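Local structure of nucleoside phosphorylase, putative (Trypanosoma brucei, 3BJE) at residues R165-D171 with I206-A211; S151-P157 with V315-G321; N214-S218 with A345-A349; W120-K124 with P134-P138. The protein acts as a homodimeric uridine phosphorylase, an enzyme that uses phosphate to split uridine into uracil and alpha-D-ribose 1-phosphate. One frame throughout, in Å; residues are numbered along the deposited sequence. Where two conformers were deposited one is given.

Contact 1 (R165-D171 with I206-A211)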
loop_
_atom_site.group_PDB
_atom_site.type_symbol
_atom_site.label_atom_id
_atom_site.label_comp_id
_atom_site.label_asym_id
_atom_site.label_seq_id
_atom_site.Cartn_x
_atom_site.Cartn_y
_atom_site.Cartn_z
ATOM N N ARG A 165 -2.146 -7.958 20.263
ATOM C CA ARG A 165 -2.180 -9.391 20.527
ATOM C C ARG A 165 -2.745 -10.049 19.268
ATOM O O ARG A 165 -1.991 -10.476 18.429
ATOM C CB ARG A 165 -2.967 -9.751 21.791
ATOM C CG ARG A 165 -2.767 -11.203 22.173
ATOM C CD ARG A 165 -3.540 -11.622 23.405
ATOM N NE ARG A 165 -3.060 -11.042 24.664
ATOM C CZ ARG A 165 -3.747 -10.178 25.420
ATOM N NH1 ARG A 165 -4.942 -9.735 25.052
ATOM N NH2 ARG A 165 -3.229 -9.739 26.562
ATOM N N HIS A 166 -4.070 -10.086 19.099
ATOM C CA HIS A 166 -4.659 -10.616 17.862
ATOM C C HIS A 166 -4.817 -9.513 16.831
ATOM O O HIS A 166 -4.741 -8.331 17.151
ATOM C CB HIS A 166 -6.014 -11.279 18.154
ATOM C CG HIS A 166 -5.912 -12.439 19.098
ATOM N ND1 HIS A 166 -6.082 -12.302 20.458
ATOM C CD2 HIS A 166 -5.625 -13.749 18.886
ATOM C CE1 HIS A 166 -5.915 -13.477 21.043
ATOM N NE2 HIS A 166 -5.653 -14.378 20.112
ATOM N N ALA A 167 -4.994 -9.923 15.581
ATOM C CA ALA A 167 -5.178 -8.995 14.474
ATOM C C ALA A 167 -6.348 -9.439 13.602
ATOM O O ALA A 167 -6.554 -10.627 13.384
ATOM C CB ALA A 167 -3.929 -8.952 13.626
ATOM N N ILE A 168 -7.096 -8.457 13.106
ATOM C CA ILE A 168 -8.103 -8.662 12.071
ATOM C C ILE A 168 -7.591 -8.057 10.781
ATOM O O ILE A 168 -7.265 -6.869 10.738
ATOM C CB ILE A 168 -9.421 -7.976 12.422
ATOM C CG1 ILE A 168 -9.990 -8.520 13.740
ATOM C CG2 ILE A 168 -10.456 -8.167 11.290
ATOM C CD1 ILE A 168 -10.870 -7.514 14.471
ATOM N N GLY A 169 -7.489 -8.881 9.737
ATOM C CA GLY A 169 -7.156 -8.420 8.399
ATOM C C GLY A 169 -8.412 -8.028 7.667
ATOM O O GLY A 169 -9.155 -8.881 7.211
ATOM N N MET A 170 -8.661 -6.727 7.572
ATOM C CA MET A 170 -9.733 -6.207 6.722
ATOM C C MET A 170 -9.243 -6.005 5.277
ATOM O O MET A 170 -10.039 -5.800 4.368
ATOM C CB MET A 170 -10.280 -4.905 7.288
ATOM C CG MET A 170 -10.680 -5.010 8.761
ATOM S SD MET A 170 -11.489 -3.539 9.421
ATOM C CE MET A 170 -10.144 -2.342 9.263
ATOM N N ASP A 171 -7.928 -5.980 5.120
ATOM C CA ASP A 171 -7.269 -6.007 3.839
ATOM C C ASP A 171 -7.414 -7.410 3.242
ATOM O O ASP A 171 -8.007 -8.301 3.870
ATOM C CB ASP A 171 -5.798 -5.708 4.059
ATOM C CG ASP A 171 -5.137 -6.763 4.930
ATOM O OD1 ASP A 171 -5.432 -6.839 6.155
ATOM O OD2 ASP A 171 -4.354 -7.573 4.367
ATOM N N ILE A 206 -12.730 -11.435 5.606
ATOM C CA ILE A 206 -11.652 -11.037 6.519
ATOM C C ILE A 206 -10.814 -12.229 6.974
ATOM O O ILE A 206 -11.273 -13.377 6.960
ATOM C CB ILE A 206 -12.180 -10.277 7.748
ATOM C CG1 ILE A 206 -13.141 -11.156 8.557
ATOM C CG2 ILE A 206 -12.893 -9.015 7.309
ATOM C CD1 ILE A 206 -13.410 -10.645 9.954
ATOM N N TYR A 207 -9.571 -11.956 7.348
ATOM C CA TYR A 207 -8.749 -12.959 7.971
ATOM C C TYR A 207 -8.288 -12.488 9.351
ATOM O O TYR A 207 -8.614 -11.381 9.774
ATOM C CB TYR A 207 -7.578 -13.342 7.095
ATOM C CG TYR A 207 -6.554 -12.276 6.805
ATOM C CD1 TYR A 207 -5.363 -12.213 7.525
ATOM C CD2 TYR A 207 -6.750 -11.355 5.782
ATOM C CE1 TYR A 207 -4.412 -11.245 7.252
ATOM C CE2 TYR A 207 -5.799 -10.379 5.495
ATOM C CZ TYR A 207 -4.621 -10.339 6.235
ATOM O OH TYR A 207 -3.625 -9.426 5.940
ATOM N N THR A 208 -7.595 -13.371 10.073
ATOM C CA THR A 208 -7.066 -13.047 11.381
ATOM C C THR A 208 -5.617 -13.481 11.493
ATOM O O THR A 208 -5.128 -14.293 10.698
ATOM C CB THR A 208 -7.879 -13.740 12.491
ATOM O OG1 THR A 208 -7.856 -15.152 12.285
ATOM C CG2 THR A 208 -9.362 -13.254 12.515
ATOM N N SER A 209 -4.949 -12.957 12.505
ATOM C CA SER A 209 -3.625 -13.444 12.911
ATOM C C SER A 209 -3.369 -13.077 14.377
ATOM O O SER A 209 -4.282 -12.681 15.117
ATOM C CB SER A 209 -2.536 -12.876 11.991
ATOM O OG SER A 209 -1.294 -13.559 12.145
ATOM N N MET A 210 -2.123 -13.237 14.799
ATOM C CA MET A 210 -1.749 -12.926 16.167
ATOM C C MET A 210 -0.260 -12.617 16.185
ATOM O O MET A 210 0.523 -13.274 15.498
ATOM C CB MET A 210 -2.048 -14.115 17.080
ATOM C CG MET A 210 -1.966 -13.790 18.570
ATOM S SD MET A 210 -2.170 -15.226 19.663
ATOM C CE MET A 210 -0.768 -16.214 19.191
ATOM N N ALA A 211 0.118 -11.618 16.968
ATOM C CA ALA A 211 1.527 -11.371 17.286
ATOM C C ALA A 211 2.060 -12.554 18.079
ATOM O O ALA A 211 1.322 -13.198 18.841
ATOM C CB ALA A 211 1.671 -10.088 18.100
#
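R165 meets A211 through its backbone: the carbonyl O of R165 takes the A211 N-H at 2.8 Å, where the chain turns a corner in strand 161-169. The R165 guanidinium leaves the pair for a salt bridge with E286. H166 and M210 form a non-hydrogen-bonded antiparallel pair whose side chains run alongside each other, pointing the same way. With M210 CG anti to its own backbone N (chi1 -168°), SD comes obliquely to the imidazole, 3.6 Å from H166 NE2; the other ring nitrogen, ND1, bonds to E286. A167 follows as a hydrogen-bonded pair with S209, its N 2.9 Å from S209 O, and its methyl is small enough for the face it shares with S209 and Y207. I168 lies on the H166 face, where CG2 packs 4.1 Å from I206 CD1 and side chains of helix 186-198 cover it. G169 and Y207 form a hydrogen-bonded antiparallel pair, joined by two backbone bonds. Having no side chain suits G169, because the Y207 ring lies flat over it, G169 CA standing 3.8 Å from the ring centroid in a CH-pi contact. Past M170, whose carbonyl bonds to Y176 and N172 of the second subunit, D171 meets the edge of that ring: Y207 OH donates to the syn lone pair of D171 OD2 at 2.5 Å, the carboxylate turned 79° from the ring. With T173 N also on OD2 and S296 OG on OD1, these bonds hold the buried carboxylate fixed and probably stabilise its negative charge.

Contact 2 (S151-P157 with V315-G321). With URA (uracil), chain D.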
loop_
_atom_site.group_PDB
_atom_site.type_symbol
_atom_site.label_atom_id
_atom_site.label_comp_id
_atom_site.label_asym_id
_atom_site.label_seq_id
_atom_site.Cartn_x
_atom_site.Cartn_y
_atom_site.Cartn_z
ATOM N N SER A 151 -7.798 4.661 17.336
ATOM C CA SER A 151 -8.478 3.756 18.269
ATOM C C SER A 151 -9.982 3.998 18.280
ATOM O O SER A 151 -10.421 5.137 18.432
ATOM C CB SER A 151 -7.951 3.892 19.696
ATOM O OG SER A 151 -8.695 3.067 20.588
ATOM N N PRO A 152 -10.769 2.922 18.123
ATOM C CA PRO A 152 -12.217 2.953 18.256
ATOM C C PRO A 152 -12.707 2.705 19.686
ATOM O O PRO A 152 -13.912 2.687 19.920
ATOM C CB PRO A 152 -12.641 1.779 17.374
ATOM C CG PRO A 152 -11.586 0.802 17.608
ATOM C CD PRO A 152 -10.315 1.580 17.691
ATOM N N ALA A 153 -11.773 2.494 20.613
ATOM C CA ALA A 153 -12.091 2.153 22.005
ATOM C C ALA A 153 -12.188 3.399 22.871
ATOM O O ALA A 153 -11.238 4.178 22.946
ATOM C CB ALA A 153 -11.013 1.253 22.561
ATOM N N GLU A 154 -13.319 3.581 23.549
ATOM C CA GLU A 154 -13.496 4.774 24.381
ATOM C C GLU A 154 -12.459 4.827 25.494
ATOM O O GLU A 154 -11.941 5.891 25.803
ATOM C CB GLU A 154 -14.924 4.859 24.953
ATOM C CG GLU A 154 -15.130 5.870 26.101
ATOM C CD GLU A 154 -14.520 7.259 25.859
ATOM O OE1 GLU A 154 -14.128 7.582 24.710
ATOM O OE2 GLU A 154 -14.432 8.033 26.846
ATOM N N SER A 155 -12.135 3.679 26.068
ATOM C CA SER A 155 -11.215 3.629 27.201
ATOM C C SER A 155 -9.772 4.023 26.827
ATOM O O SER A 155 -9.037 4.541 27.664
ATOM C CB SER A 155 -11.226 2.223 27.813
ATOM O OG SER A 155 -10.779 1.253 26.879
ATOM N N VAL A 156 -9.369 3.794 25.582
ATOM C CA VAL A 156 -7.971 3.952 25.204
ATOM C C VAL A 156 -7.573 5.432 25.096
ATOM O O VAL A 156 -8.102 6.151 24.256
ATOM C CB VAL A 156 -7.675 3.219 23.885
ATOM C CG1 VAL A 156 -6.240 3.471 23.434
ATOM C CG2 VAL A 156 -7.938 1.712 24.035
ATOM N N PRO A 157 -6.626 5.892 25.943
ATOM C CA PRO A 157 -6.262 7.319 25.922
ATOM C C PRO A 157 -5.513 7.773 24.658
ATOM O O PRO A 157 -4.824 6.970 24.037
ATOM C CB PRO A 157 -5.323 7.471 27.129
ATOM C CG PRO A 157 -5.421 6.203 27.900
ATOM C CD PRO A 157 -5.852 5.144 26.950
ATOM N N VAL A 315 -1.386 5.973 19.577
ATOM C CA VAL A 315 -2.744 6.379 19.192
ATOM C C VAL A 315 -2.742 7.869 18.870
ATOM O O VAL A 315 -2.656 8.699 19.770
ATOM C CB VAL A 315 -3.774 6.039 20.293
ATOM C CG1 VAL A 315 -5.202 6.532 19.936
ATOM C CG2 VAL A 315 -3.786 4.546 20.554
ATOM N N VAL A 316 -2.806 8.203 17.584
ATOM C CA VAL A 316 -2.801 9.599 17.134
ATOM C C VAL A 316 -4.174 10.097 16.676
ATOM O O VAL A 316 -4.345 11.283 16.402
ATOM C CB VAL A 316 -1.786 9.827 16.006
ATOM C CG1 VAL A 316 -0.373 9.454 16.463
ATOM C CG2 VAL A 316 -2.177 9.023 14.756
ATOM N N SER A 317 -5.145 9.196 16.601
ATOM C CA SER A 317 -6.498 9.576 16.233
ATOM C C SER A 317 -7.477 8.858 17.135
ATOM O O SER A 317 -7.487 7.633 17.217
ATOM C CB SER A 317 -6.784 9.223 14.778
ATOM O OG SER A 317 -8.141 9.492 14.463
ATOM N N LYS A 318 -8.284 9.631 17.849
ATOM C CA LYS A 318 -9.348 9.061 18.647
ATOM C C LYS A 318 -10.579 9.288 17.821
ATOM O O LYS A 318 -10.963 10.422 17.539
ATOM C CB LYS A 318 -9.470 9.725 20.018
ATOM C CG LYS A 318 -8.508 9.175 21.080
ATOM C CD LYS A 318 -8.679 7.674 21.386
ATOM C CE LYS A 318 -10.054 7.278 21.930
ATOM N NZ LYS A 318 -10.213 7.532 23.386
ATOM N N ARG A 319 -11.163 8.178 17.401
ATOM C CA ARG A 319 -12.277 8.184 16.491
ATOM C C ARG A 319 -13.584 8.247 17.299
ATOM O O ARG A 319 -14.647 8.487 16.740
ATOM C CB ARG A 319 -12.192 6.930 15.604
ATOM C CG ARG A 319 -10.847 6.774 14.811
ATOM C CD ARG A 319 -10.781 7.670 13.565
ATOM N NE ARG A 319 -11.989 7.611 12.729
ATOM C CZ ARG A 319 -12.249 6.681 11.805
ATOM N NH1 ARG A 319 -11.375 5.709 11.556
ATOM N NH2 ARG A 319 -13.389 6.729 11.120
ATOM N N VAL A 320 -13.485 8.030 18.612
ATOM C CA VAL A 320 -14.601 8.207 19.552
ATOM C C VAL A 320 -14.152 9.136 20.687
ATOM O O VAL A 320 -12.961 9.408 20.830
ATOM C CB VAL A 320 -15.049 6.860 20.173
ATOM C CG1 VAL A 320 -15.338 5.823 19.088
ATOM C CG2 VAL A 320 -13.999 6.346 21.157
ATOM N N GLY A 321 -15.101 9.616 21.490
ATOM C CA GLY A 321 -14.779 10.394 22.692
ATOM C C GLY A 321 -14.099 11.731 22.431
ATOM O O GLY A 321 -14.759 12.766 22.352
HETATM N N1 URA D . -3.118 5.613 11.123
HETATM C C2 URA D . -4.183 4.960 10.608
HETATM O O2 URA D . -4.042 4.041 9.739
HETATM N N3 URA D . -5.406 5.289 10.993
HETATM C C4 URA D . -5.617 6.270 11.891
HETATM O O4 URA D . -6.788 6.529 12.217
HETATM C C5 URA D . -4.544 6.961 12.419
HETATM C C6 URA D . -3.274 6.603 12.007
#
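Strand 308-318 of the nucleoside phosphorylase fold carries one wall of the uracil pocket, and at its C-terminal end it pairs in parallel with the end of strand 142-151, where S151 leads into a loop. S151 N donates to S317 O at 3.0 Å, and R319 N returns a longer bond to S151 O, so the S151 backbone grips the strand on both sides of K318. S151 CB touches V315 CG1, while its hydroxyl accepts from A153 N in an ST turn and also bonds to T289 O; a serine can thus pack by its carbon and turn the chain by its oxygen. Under the loop lies K318. Its chain folds at chi2, chi3 and chi4 (-60°, -61° and -81°), which curls the ammonium back into the loop, where NZ gives a bond of 2.7 Å to V156 O and a weak one to E154 O. A salt bridge to E322 probably helps to balance its charge; E154 OE1 stays 4.1 Å from K318 NZ, beyond salt-bridge range. Branched valines fill the flanks: V156 CG1 meets V315 CG2 at 3.9 Å, and V320 pushes CG1 against P152 O and CG2 against E154 CA. Glycine at 321 leaves room for the E154 carboxylate, OE1 coming 3.5 Å from G321 CA. On the pocket side, V316 CG2 lies 3.8 Å from uracil C6, and S317 CB approaches O4; Q254 and R256 hydrogen-bond to the base. The strand thus supplies V316 and S317 to the nucleobase site of this uridine phosphorylase, while the loop, tied on by backbone bonds and a folded lysine, backs it.

Contact 3 (N214-S218 with A345-A349)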
loop_
_atom_site.group_PDB
_atom_site.type_symbol
_atom_site.label_atom_id
_atom_site.label_comp_id
_atom_site.label_asym_id
_atom_site.label_seq_id
_atom_site.Cartn_x
_atom_site.Cartn_y
_atom_site.Cartn_z
ATOM N N ASN A 214 5.844 -14.097 22.574
ATOM C CA ASN A 214 7.131 -13.608 23.068
ATOM C C ASN A 214 7.333 -12.128 22.761
ATOM O O ASN A 214 7.901 -11.388 23.562
ATOM C CB ASN A 214 8.277 -14.421 22.465
ATOM C CG ASN A 214 9.621 -14.051 23.046
ATOM O OD1 ASN A 214 9.778 -13.955 24.263
ATOM N ND2 ASN A 214 10.611 -13.855 22.174
ATOM N N ILE A 215 6.849 -11.697 21.599
ATOM C CA ILE A 215 6.950 -10.297 21.220
ATOM C C ILE A 215 6.003 -9.442 22.067
ATOM O O ILE A 215 6.421 -8.424 22.615
ATOM C CB ILE A 215 6.662 -10.103 19.739
ATOM C CG1 ILE A 215 7.731 -10.825 18.900
ATOM C CG2 ILE A 215 6.601 -8.618 19.389
ATOM C CD1 ILE A 215 9.142 -10.232 19.027
ATOM N N THR A 216 4.738 -9.851 22.176
ATOM C CA THR A 216 3.764 -9.105 22.968
ATOM C C THR A 216 4.252 -8.989 24.407
ATOM O O THR A 216 4.212 -7.905 24.987
ATOM C CB THR A 216 2.368 -9.770 22.958
ATOM O OG1 THR A 216 1.901 -9.897 21.606
ATOM C CG2 THR A 216 1.358 -8.938 23.722
ATOM N N LYS A 217 4.728 -10.098 24.974
ATOM C CA LYS A 217 5.213 -10.128 26.362
ATOM C C LYS A 217 6.393 -9.184 26.547
ATOM O O LYS A 217 6.444 -8.432 27.519
ATOM C CB LYS A 217 5.621 -11.550 26.763
ATOM C CG LYS A 217 5.982 -11.730 28.243
ATOM C CD LYS A 217 6.737 -13.040 28.465
ATOM C CE LYS A 217 6.926 -13.339 29.951
ATOM N NZ LYS A 217 7.715 -14.585 30.203
ATOM N N SER A 218 7.341 -9.239 25.612
ATOM C CA SER A 218 8.529 -8.388 25.653
ATOM C C SER A 218 8.172 -6.898 25.616
ATOM O O SER A 218 8.704 -6.106 26.401
ATOM C CB SER A 218 9.477 -8.735 24.503
ATOM O OG SER A 218 10.006 -10.044 24.645
ATOM N N ALA A 345 12.458 -3.900 24.117
ATOM C CA ALA A 345 11.690 -5.128 23.949
ATOM C C ALA A 345 12.339 -6.015 22.905
ATOM O O ALA A 345 12.410 -7.230 23.066
ATOM C CB ALA A 345 10.219 -4.809 23.559
ATOM N N LEU A 346 12.831 -5.381 21.847
ATOM C CA LEU A 346 13.385 -6.082 20.711
ATOM C C LEU A 346 14.654 -6.850 21.095
ATOM O O LEU A 346 14.792 -8.021 20.759
ATOM C CB LEU A 346 13.689 -5.081 19.597
ATOM C CG LEU A 346 14.153 -5.691 18.277
ATOM C CD1 LEU A 346 13.091 -6.634 17.689
ATOM C CD2 LEU A 346 14.523 -4.606 17.254
ATOM N N VAL A 347 15.568 -6.206 21.814
ATOM C CA VAL A 347 16.824 -6.876 22.193
ATOM C C VAL A 347 16.649 -7.866 23.338
ATOM O O VAL A 347 17.537 -8.678 23.589
ATOM C CB VAL A 347 17.952 -5.876 22.535
ATOM C CG1 VAL A 347 18.173 -4.905 21.386
ATOM C CG2 VAL A 347 17.673 -5.125 23.847
ATOM N N SER A 348 15.519 -7.809 24.030
ATOM C CA SER A 348 15.246 -8.767 25.094
ATOM C C SER A 348 14.378 -9.942 24.633
ATOM O O SER A 348 14.206 -10.914 25.378
ATOM C CB SER A 348 14.612 -8.059 26.281
ATOM O OG SER A 348 13.379 -7.492 25.945
ATOM N N ALA A 349 13.853 -9.861 23.404
ATOM C CA ALA A 349 13.016 -10.915 22.855
ATOM C C ALA A 349 13.838 -12.156 22.567
ATOM O O ALA A 349 13.326 -13.265 22.608
ATOM C CB ALA A 349 12.338 -10.440 21.576
ATOM O OXT ALA A 349 15.031 -12.087 22.271
HETATM O O HOH W 1 12.048 -13.312 25.949
HETATM O O HOH W 2 11.406 -6.495 27.392
#
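N214 and the C-terminal A349 meet through an amide and a carboxylate. N214 CG stands anti to its backbone N (chi1 -174°), which swings the amide off helix 213-228 toward the end of helix 329-348. There ND2 donates to A349 O at 2.8 Å, nearly straight at 164° and with the acceptor lying in the amide plane. ND2 also binds Q308, and OD1 takes a water that reaches S348 O, so both ends of the amide are used and its flip is fixed. One turn on, S218 has its OG anti to the carbonyl carbon (chi1 -66°), folded back to give 2.7 Å to N214 O. That carbonyl thereby receives S218 OG from one face of its plane and S218 N from the other. With the hydroxyl bound to its own helix, S218 offers a compact flank: OG lies 3.6 Å from A349 CA, and A345 CB sits 3.5 Å from S218 O. I215 extends CD1 to A349 CB at 4.1 Å. A second water joins S218 O to S348 OG, a hydroxyl that also bonds to E344 O in its own helix. The N214-A349 bond is the particular fastening of this chain end; small residues such as S218 and A345, their CA atoms 4.9 Å apart, are typical of a close helix-helix contact.

Contact 4 (W120-K124 with P134-P138)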
loop_
_atom_site.group_PDB
_atom_site.type_symbol
_atom_site.label_atom_id
_atom_site.label_comp_id
_atom_site.label_asym_id
_atom_site.label_seq_id
_atom_site.Cartn_x
_atom_site.Cartn_y
_atom_site.Cartn_z
ATOM N N TRP A 120 18.360 -21.995 -1.360
ATOM C CA TRP A 120 17.705 -21.667 -0.103
ATOM C C TRP A 120 18.292 -22.496 1.034
ATOM O O TRP A 120 18.611 -23.669 0.875
ATOM C CB TRP A 120 16.184 -21.867 -0.210
ATOM C CG TRP A 120 15.550 -20.873 -1.128
ATOM C CD1 TRP A 120 15.397 -20.984 -2.482
ATOM C CD2 TRP A 120 15.012 -19.592 -0.773
ATOM N NE1 TRP A 120 14.791 -19.862 -2.989
ATOM C CE2 TRP A 120 14.546 -18.991 -1.963
ATOM C CE3 TRP A 120 14.869 -18.894 0.435
ATOM C CZ2 TRP A 120 13.965 -17.733 -1.986
ATOM C CZ3 TRP A 120 14.280 -17.630 0.411
ATOM C CH2 TRP A 120 13.840 -17.064 -0.792
ATOM N N ARG A 121 18.439 -21.863 2.186
ATOM C CA ARG A 121 19.006 -22.513 3.349
ATOM C C ARG A 121 18.083 -23.607 3.854
ATOM O O ARG A 121 16.864 -23.498 3.739
ATOM C CB ARG A 121 19.223 -21.475 4.451
ATOM C CG ARG A 121 20.244 -20.391 4.090
ATOM C CD ARG A 121 20.458 -19.398 5.229
ATOM N NE ARG A 121 21.239 -18.263 4.757
ATOM C CZ ARG A 121 22.551 -18.280 4.532
ATOM N NH1 ARG A 121 23.273 -19.371 4.765
ATOM N NH2 ARG A 121 23.154 -17.190 4.074
ATOM N N HIS A 122 18.664 -24.662 4.422
ATOM C CA HIS A 122 17.877 -25.750 4.978
ATOM C C HIS A 122 17.262 -25.303 6.283
ATOM O O HIS A 122 17.821 -24.462 6.992
ATOM C CB HIS A 122 18.726 -26.986 5.292
ATOM C CG HIS A 122 19.514 -27.501 4.136
ATOM N ND1 HIS A 122 18.926 -27.913 2.963
ATOM C CD2 HIS A 122 20.847 -27.677 3.978
ATOM C CE1 HIS A 122 19.866 -28.319 2.126
ATOM N NE2 HIS A 122 21.040 -28.193 2.719
ATOM N N ARG A 123 16.125 -25.910 6.598
ATOM C CA ARG A 123 15.519 -25.807 7.915
ATOM C C ARG A 123 15.355 -27.209 8.477
ATOM O O ARG A 123 15.252 -28.181 7.727
ATOM C CB ARG A 123 14.158 -25.155 7.818
ATOM C CG ARG A 123 14.183 -23.698 7.461
ATOM C CD ARG A 123 12.784 -23.204 7.501
ATOM N NE ARG A 123 12.643 -21.775 7.256
ATOM C CZ ARG A 123 11.505 -21.126 7.486
ATOM N NH1 ARG A 123 10.465 -21.761 8.018
ATOM N NH2 ARG A 123 11.423 -19.832 7.244
ATOM N N LYS A 124 15.323 -27.308 9.801
ATOM C CA LYS A 124 15.146 -28.602 10.457
ATOM C C LYS A 124 13.838 -29.239 9.997
ATOM O O LYS A 124 12.807 -28.575 9.920
ATOM C CB LYS A 124 15.181 -28.450 11.978
ATOM C CG LYS A 124 16.575 -28.128 12.505
ATOM C CD LYS A 124 16.719 -28.424 13.991
ATOM C CE LYS A 124 18.156 -28.195 14.459
ATOM N NZ LYS A 124 18.371 -28.589 15.881
ATOM N N PRO A 134 23.967 -27.102 7.300
ATOM C CA PRO A 134 23.530 -26.278 8.431
ATOM C C PRO A 134 22.048 -25.936 8.315
ATOM O O PRO A 134 21.475 -26.054 7.226
ATOM C CB PRO A 134 24.367 -24.996 8.298
ATOM C CG PRO A 134 25.420 -25.281 7.302
ATOM C CD PRO A 134 24.922 -26.388 6.435
ATOM N N PHE A 135 21.438 -25.533 9.426
ATOM C CA PHE A 135 20.027 -25.162 9.428
ATOM C C PHE A 135 19.822 -23.715 9.825
ATOM O O PHE A 135 20.477 -23.200 10.735
ATOM C CB PHE A 135 19.237 -26.052 10.376
ATOM C CG PHE A 135 19.328 -27.505 10.037
ATOM C CD1 PHE A 135 18.727 -27.997 8.888
ATOM C CD2 PHE A 135 20.024 -28.380 10.861
ATOM C CE1 PHE A 135 18.814 -29.336 8.561
ATOM C CE2 PHE A 135 20.109 -29.722 10.549
ATOM C CZ PHE A 135 19.505 -30.203 9.397
ATOM N N PHE A 136 18.903 -23.061 9.124
ATOM C CA PHE A 136 18.456 -21.746 9.521
ATOM C C PHE A 136 17.310 -21.881 10.521
ATOM O O PHE A 136 16.357 -22.616 10.268
ATOM C CB PHE A 136 17.986 -20.963 8.302
ATOM C CG PHE A 136 17.549 -19.580 8.623
ATOM C CD1 PHE A 136 18.482 -18.563 8.756
ATOM C CD2 PHE A 136 16.193 -19.286 8.786
ATOM C CE1 PHE A 136 18.084 -17.276 9.058
ATOM C CE2 PHE A 136 15.789 -18.003 9.098
ATOM C CZ PHE A 136 16.730 -16.994 9.230
ATOM N N ASP A 137 17.418 -21.170 11.644
ATOM C CA ASP A 137 16.374 -21.135 12.678
ATOM C C ASP A 137 15.517 -19.871 12.523
ATOM O O ASP A 137 15.930 -18.787 12.927
ATOM C CB ASP A 137 17.016 -21.143 14.064
ATOM C CG ASP A 137 15.998 -21.192 15.193
ATOM O OD1 ASP A 137 14.777 -21.117 14.938
ATOM O OD2 ASP A 137 16.434 -21.316 16.356
ATOM N N PRO A 138 14.293 -20.015 11.980
ATOM C CA PRO A 138 13.422 -18.859 11.781
ATOM C C PRO A 138 13.067 -18.115 13.061
ATOM O O PRO A 138 12.754 -16.931 13.000
ATOM C CB PRO A 138 12.156 -19.448 11.148
ATOM C CG PRO A 138 12.498 -20.822 10.761
ATOM C CD PRO A 138 13.652 -21.271 11.559
HETATM O O HOH W 3 21.399 -24.258 5.192
HETATM O O HOH W 4 15.443 -24.860 11.285
#
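H122 and F136 share the one direct hydrogen bond of this contact, F136 N to H122 O at 2.8 Å and nearly straight (172°). Around it, side chains meet largely through carbon. K124 CG stands over one face of the F135 ring, 4.0 Å from the centroid and offset toward the rim, the two side chains crossing at about a right angle. The lysine's extended aliphatic stem serves the phenyl face and lets its ammonium run on beyond the ring. H122 CB comes within 3.7 Å of F135 CD1, and P134 O lies at the edge of the imidazole. R123 extends fully, carrying its guanidinium to P138, whose CG packs on the guanidinium face, over its centre and 3.4 Å from R123 CZ; the flat cation gives the proline carbon a smooth surface to rest on. Two waters stitch the backbones further: one joins H122 N to P134 O, the other K124 N to F136 O.

In the next shell, E112 makes a salt bridge with R123 NH2, and L305 O accepts from the same nitrogen, which fixes the guanidinium while P138 covers a face. R121 NE bonds to K111 O, its CB resting near F136 CB, and F136 in turn packs on helix 97-112. R260 of the second subunit bonds to R121 O. One backbone bond, bridging waters and aliphatic carbons on flat groups thus close the irregular surface loop between strands 119-120 and 142-151, beside the second subunit.

Contact 1 is the buried one, contact 4 lies on the surface, and contacts 2 and 3 are partly buried. Contacts 1 and 2 reach the same sheet through the neighbouring strands 161-169 and 308-318, yet one is a regular antiparallel pairing with a buried tyrosine-aspartate bond, while the other is one short parallel bridge reinforced by a folded lysine, on a strand that lines the uracil pocket. Contact 3 follows contact 1 directly in the chain, strand 207-210 leading into helix 213-228, and A211 packs against T216; here helices meet with help from water. Contact 4, about 43 Å from contact 2 between centres, also uses waters. Contacts 1 and 4 both touch the second subunit.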